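Local coordinates for protein fructose-2,6-bisphosphatase TIGAR B (Danio rerio, PDB 3E9D) that probably hydrolyses fructose-2,6-bisphosphate, and also fructose-1,6-bisphosphate, through a phosphohistidine intermediate, thereby restraining glycolysis, at residues 121-125 with 126-130; 133-136 with 137-141. All blocks are in the same frame, centred on the assembly; numbering follows the deposited sequence.

Both contacts belong to helix 125-146 of the histidine phosphatase fold and come in series along the chain, with centres about 17 Å apart. Interaction 1 is the start of the helix, where the loop that follows helix 100-110 turns into the first helical residues. Interaction 2 lies further on, where 133-136 and 137-141 form successive parts of the same helix. Helix 184-197 meets side chains of both regions, and strands 220-230 and 233-246 of the mixed sheet meet the second. Val-128, just after the cap, has its side chain about 6 Å from that of Glu-89, the inferred proton donor/acceptor, while 133-141 seats the helix against the sheet.

Interaction 1. Residues 121-125 with 126-130; sequences GGETL and EQVKT
A capping box between Thr-124 and Gln-127 starts helix 125-146, at the surface where the loop after helix 100-110 ends. Thr-124 is the N-cap. Its OG1 is turned to the side flanked by both backbone N and C (chi1 67°), a position from which it accepts from Gln-127 N at 3.2 Å. The return bond is straighter: Thr-124 N donates to Gln-127 OE1 at 2.9 Å, in the amide's carbonyl plane and on a lone pair, with an angle of 167° at the hydrogen. Gln-127 reaches back with an extended chain, and a water gives one bond to its OE1 and another to Gly-122 O, tying the loop to the box. Helical bonds follow from Val-128 N to Thr-124 O and from Lys-129 N to Leu-125 O. Glu-123 lays its carboxylate across Val-128 CG2, but its OE1 accepts from Gly-91 N and its OE2 pairs with Arg-131. Val-128 itself is buried against helix 184-197, its side chain about 6 Å from that of Glu-89, the inferred proton donor/acceptor. Lys-129, also paired with Asp-197, kinks at its CG-CD bond (chi3 -68°), bringing NZ to 3.2 Å from Glu-126 OE2, a salt bridge whose hydrogen bond is weak.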
loop_
_atom_site.group_PDB
_atom_site.type_symbol
_atom_site.label_atom_id
_atom_site.label_comp_id
_atom_site.label_asym_id
_atom_site.label_seq_id
_atom_site.Cartn_x
_atom_site.Cartn_y
_atom_site.Cartn_z
ATOM N N GLY A 121 -23.815 -4.418 4.920
ATOM C CA GLY A 121 -22.839 -5.382 4.437
ATOM C C GLY A 121 -21.422 -4.860 4.271
ATOM O O GLY A 121 -20.541 -5.619 3.904
ATOM N N GLY A 122 -21.191 -3.573 4.514
ATOM C CA GLY A 122 -19.889 -2.977 4.230
ATOM C C GLY A 122 -19.004 -3.012 5.466
ATOM O O GLY A 122 -19.450 -3.412 6.533
ATOM N N GLU A 123 -17.750 -2.606 5.303
ATOM C CA GLU A 123 -16.793 -2.526 6.399
ATOM C C GLU A 123 -16.678 -1.090 6.881
ATOM O O GLU A 123 -16.631 -0.167 6.072
ATOM C CB GLU A 123 -15.407 -2.927 5.922
ATOM C CG GLU A 123 -15.040 -4.376 6.072
ATOM C CD GLU A 123 -13.585 -4.619 5.636
ATOM O OE1 GLU A 123 -13.239 -4.314 4.469
ATOM O OE2 GLU A 123 -12.802 -5.109 6.481
ATOM N N THR A 124 -16.589 -0.894 8.185
ATOM C CA THR A 124 -16.318 0.450 8.707
ATOM C C THR A 124 -14.828 0.789 8.526
ATOM O O THR A 124 -14.001 -0.095 8.236
ATOM C CB THR A 124 -16.656 0.567 10.185
ATOM O OG1 THR A 124 -15.741 -0.251 10.923
ATOM C CG2 THR A 124 -18.128 0.110 10.461
ATOM N N LEU A 125 -14.495 2.066 8.683
ATOM C CA LEU A 125 -13.104 2.480 8.619
ATOM C C LEU A 125 -12.243 1.762 9.660
ATOM O O LEU A 125 -11.149 1.335 9.340
ATOM C CB LEU A 125 -12.968 4.001 8.768
ATOM C CG LEU A 125 -11.577 4.556 8.453
ATOM C CD1 LEU A 125 -11.686 5.923 7.768
ATOM C CD2 LEU A 125 -10.706 4.633 9.723
ATOM N N GLU A 126 -12.730 1.622 10.891
ATOM C CA GLU A 126 -11.952 0.931 11.937
ATOM C C GLU A 126 -11.695 -0.544 11.622
ATOM O O GLU A 126 -10.638 -1.073 11.965
ATOM C CB GLU A 126 -12.613 1.057 13.318
ATOM C CG GLU A 126 -12.319 2.383 14.035
ATOM C CD GLU A 126 -10.820 2.694 14.157
ATOM O OE1 GLU A 126 -10.076 1.907 14.790
ATOM O OE2 GLU A 126 -10.384 3.734 13.615
ATOM N N GLN A 127 -12.671 -1.200 10.987
ATOM C CA GLN A 127 -12.508 -2.584 10.548
ATOM C C GLN A 127 -11.403 -2.707 9.491
ATOM O O GLN A 127 -10.571 -3.591 9.563
ATOM C CB GLN A 127 -13.836 -3.137 10.006
ATOM C CG GLN A 127 -14.834 -3.495 11.104
ATOM C CD GLN A 127 -16.174 -3.984 10.542
ATOM O OE1 GLN A 127 -16.782 -3.339 9.688
ATOM N NE2 GLN A 127 -16.629 -5.133 11.029
ATOM N N VAL A 128 -11.396 -1.814 8.513
ATOM C CA VAL A 128 -10.305 -1.790 7.533
ATOM C C VAL A 128 -8.948 -1.538 8.217
ATOM O O VAL A 128 -7.960 -2.218 7.932
ATOM C CB VAL A 128 -10.556 -0.758 6.402
ATOM C CG1 VAL A 128 -9.398 -0.796 5.383
ATOM C CG2 VAL A 128 -11.867 -1.031 5.720
ATOM N N LYS A 129 -8.898 -0.562 9.118
ATOM C CA LYS A 129 -7.654 -0.247 9.826
ATOM C C LYS A 129 -7.139 -1.415 10.681
ATOM O O LYS A 129 -5.925 -1.678 10.725
ATOM C CB LYS A 129 -7.831 1.003 10.691
ATOM C CG LYS A 129 -6.525 1.508 11.311
ATOM C CD LYS A 129 -6.789 2.550 12.419
ATOM C CE LYS A 129 -7.343 3.841 11.856
ATOM N NZ LYS A 129 -7.441 4.914 12.911
ATOM N N THR A 130 -8.059 -2.102 11.370
ATOM C CA THR A 130 -7.704 -3.318 12.092
ATOM C C THR A 130 -7.035 -4.360 11.178
ATOM O O THR A 130 -6.051 -4.980 11.573
ATOM C CB THR A 130 -8.942 -3.904 12.809
ATOM O OG1 THR A 130 -9.371 -2.957 13.800
ATOM C CG2 THR A 130 -8.639 -5.248 13.470
HETATM O O HOH W 1 -19.470 -3.111 9.399
#

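Interaction 2. Residues 133-136 with 137-141; sequences KMFL and KSLFQ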
loop_
_atom_site.group_PDB
_atom_site.type_symbol
_atom_site.label_atom_id
_atom_site.label_comp_id
_atom_site.label_asym_id
_atom_site.label_seq_id
_atom_site.Cartn_x
_atom_site.Cartn_y
_atom_site.Cartn_z
ATOM N N LYS A 133 -3.510 -3.195 10.577
ATOM C CA LYS A 133 -2.750 -3.445 11.819
ATOM C C LYS A 133 -2.338 -4.913 11.934
ATOM O O LYS A 133 -1.209 -5.220 12.340
ATOM C CB LYS A 133 -3.550 -3.049 13.066
ATOM C CG LYS A 133 -3.706 -1.536 13.298
ATOM C CD LYS A 133 -4.459 -1.293 14.612
ATOM C CE LYS A 133 -5.148 0.057 14.645
ATOM N NZ LYS A 133 -6.219 0.089 15.722
ATOM N N MET A 134 -3.254 -5.817 11.578
ATOM C CA MET A 134 -2.957 -7.253 11.573
ATOM C C MET A 134 -1.926 -7.591 10.499
ATOM O O MET A 134 -1.023 -8.417 10.708
ATOM C CB MET A 134 -4.229 -8.082 11.364
ATOM C CG MET A 134 -5.236 -7.984 12.518
ATOM S SD MET A 134 -6.843 -8.725 12.047
ATOM C CE MET A 134 -6.350 -10.432 11.705
ATOM N N PHE A 135 -2.064 -6.946 9.350
ATOM C CA PHE A 135 -1.093 -7.125 8.284
ATOM C C PHE A 135 0.297 -6.673 8.730
ATOM O O PHE A 135 1.283 -7.372 8.479
ATOM C CB PHE A 135 -1.490 -6.385 6.982
ATOM C CG PHE A 135 -0.386 -6.404 5.943
ATOM C CD1 PHE A 135 -0.128 -7.562 5.212
ATOM C CD2 PHE A 135 0.429 -5.295 5.742
ATOM C CE1 PHE A 135 0.925 -7.609 4.267
ATOM C CE2 PHE A 135 1.471 -5.338 4.797
ATOM C CZ PHE A 135 1.709 -6.516 4.070
ATOM N N LEU A 136 0.384 -5.505 9.361
ATOM C CA LEU A 136 1.674 -4.999 9.853
ATOM C C LEU A 136 2.337 -5.938 10.833
ATOM O O LEU A 136 3.536 -6.178 10.753
ATOM C CB LEU A 136 1.527 -3.628 10.517
ATOM C CG LEU A 136 1.470 -2.381 9.642
ATOM C CD1 LEU A 136 1.531 -1.161 10.544
ATOM C CD2 LEU A 136 2.584 -2.330 8.603
ATOM N N LYS A 137 1.546 -6.472 11.761
ATOM C CA LYS A 137 2.059 -7.416 12.747
ATOM C C LYS A 137 2.636 -8.668 12.047
ATOM O O LYS A 137 3.746 -9.110 12.354
ATOM C CB LYS A 137 0.943 -7.763 13.748
ATOM C CG LYS A 137 1.396 -8.593 14.923
ATOM C CD LYS A 137 0.222 -8.883 15.879
ATOM C CE LYS A 137 0.642 -9.870 16.967
ATOM N NZ LYS A 137 0.907 -11.241 16.417
ATOM N N SER A 138 1.900 -9.197 11.076
ATOM C CA SER A 138 2.349 -10.330 10.271
ATOM C C SER A 138 3.607 -9.996 9.430
ATOM O O SER A 138 4.559 -10.794 9.352
ATOM C CB SER A 138 1.185 -10.744 9.355
ATOM O OG SER A 138 1.530 -11.826 8.520
ATOM N N LEU A 139 3.589 -8.822 8.799
ATOM C CA LEU A 139 4.707 -8.304 8.020
ATOM C C LEU A 139 6.000 -8.216 8.843
ATOM O O LEU A 139 7.037 -8.717 8.414
ATOM C CB LEU A 139 4.374 -6.918 7.448
ATOM C CG LEU A 139 5.513 -6.192 6.718
ATOM C CD1 LEU A 139 5.837 -6.951 5.421
ATOM C CD2 LEU A 139 5.148 -4.723 6.438
ATOM N N PHE A 140 5.931 -7.566 10.000
ATOM C CA PHE A 140 7.110 -7.422 10.856
ATOM C C PHE A 140 7.696 -8.794 11.220
ATOM O O PHE A 140 8.919 -8.993 11.170
ATOM C CB PHE A 140 6.806 -6.657 12.161
ATOM C CG PHE A 140 6.397 -5.205 11.974
ATOM C CD1 PHE A 140 6.519 -4.561 10.745
ATOM C CD2 PHE A 140 5.903 -4.483 13.060
ATOM C CE1 PHE A 140 6.140 -3.223 10.597
ATOM C CE2 PHE A 140 5.524 -3.135 12.923
ATOM C CZ PHE A 140 5.634 -2.513 11.688
ATOM N N GLN A 141 6.824 -9.716 11.622
ATOM C CA GLN A 141 7.267 -11.034 12.068
ATOM C C GLN A 141 7.955 -11.784 10.920
ATOM O O GLN A 141 9.038 -12.351 11.102
ATOM C CB GLN A 141 6.100 -11.841 12.654
ATOM C CG GLN A 141 6.469 -13.274 13.091
ATOM C CD GLN A 141 7.522 -13.315 14.210
ATOM O OE1 GLN A 141 7.516 -12.484 15.127
ATOM N NE2 GLN A 141 8.428 -14.295 14.137
#
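The Phe-140 ring carries Leu-136 O over one face, 3.2 Å off the ring plane and displaced from the ring centre, while the Phe-135 ring has Leu-139 CB over one face, likewise off centre. On that same side of Phe-135, but beyond the rim, Leu-139 CD2 comes to 4.1 Å from Phe-135 CE2. Leu-136 CD2 sits similarly on the side of Phe-140 that carries Leu-136 O, 4.2 Å from Phe-140 CE1. All this happens within successive turns of helix 125-146. With CG beside its own backbone N (chi1 -65°), Phe-140 runs alongside Leu-136 in one direction. Leu-136 CD2 also touches Leu-139 CD2 at 4.1 Å, joining the two aromatic pairs through methyl groups. The backbone holds these residues by i to i+4 bonds: Leu-139 N to Phe-135 O at 2.7 Å and Phe-140 N to Leu-136 O at 2.9 Å. Outside the helix, Phe-140 rests on Ala-236 and Ile-227 of the sheet, Leu-136 on Leu-194 of helix 184-197, and Phe-135 on Leu-87. Cutting Phe-140 back to an alanine would probably leave Leu-136 CD2 and Leu-136 O without the ring beside them and open a gap toward Ile-227 and Ala-236. These buried side chains thus meet one another through apolar contacts, which depend on shape rather than charge, and the oxygen over the ring already accepts from Phe-140 N.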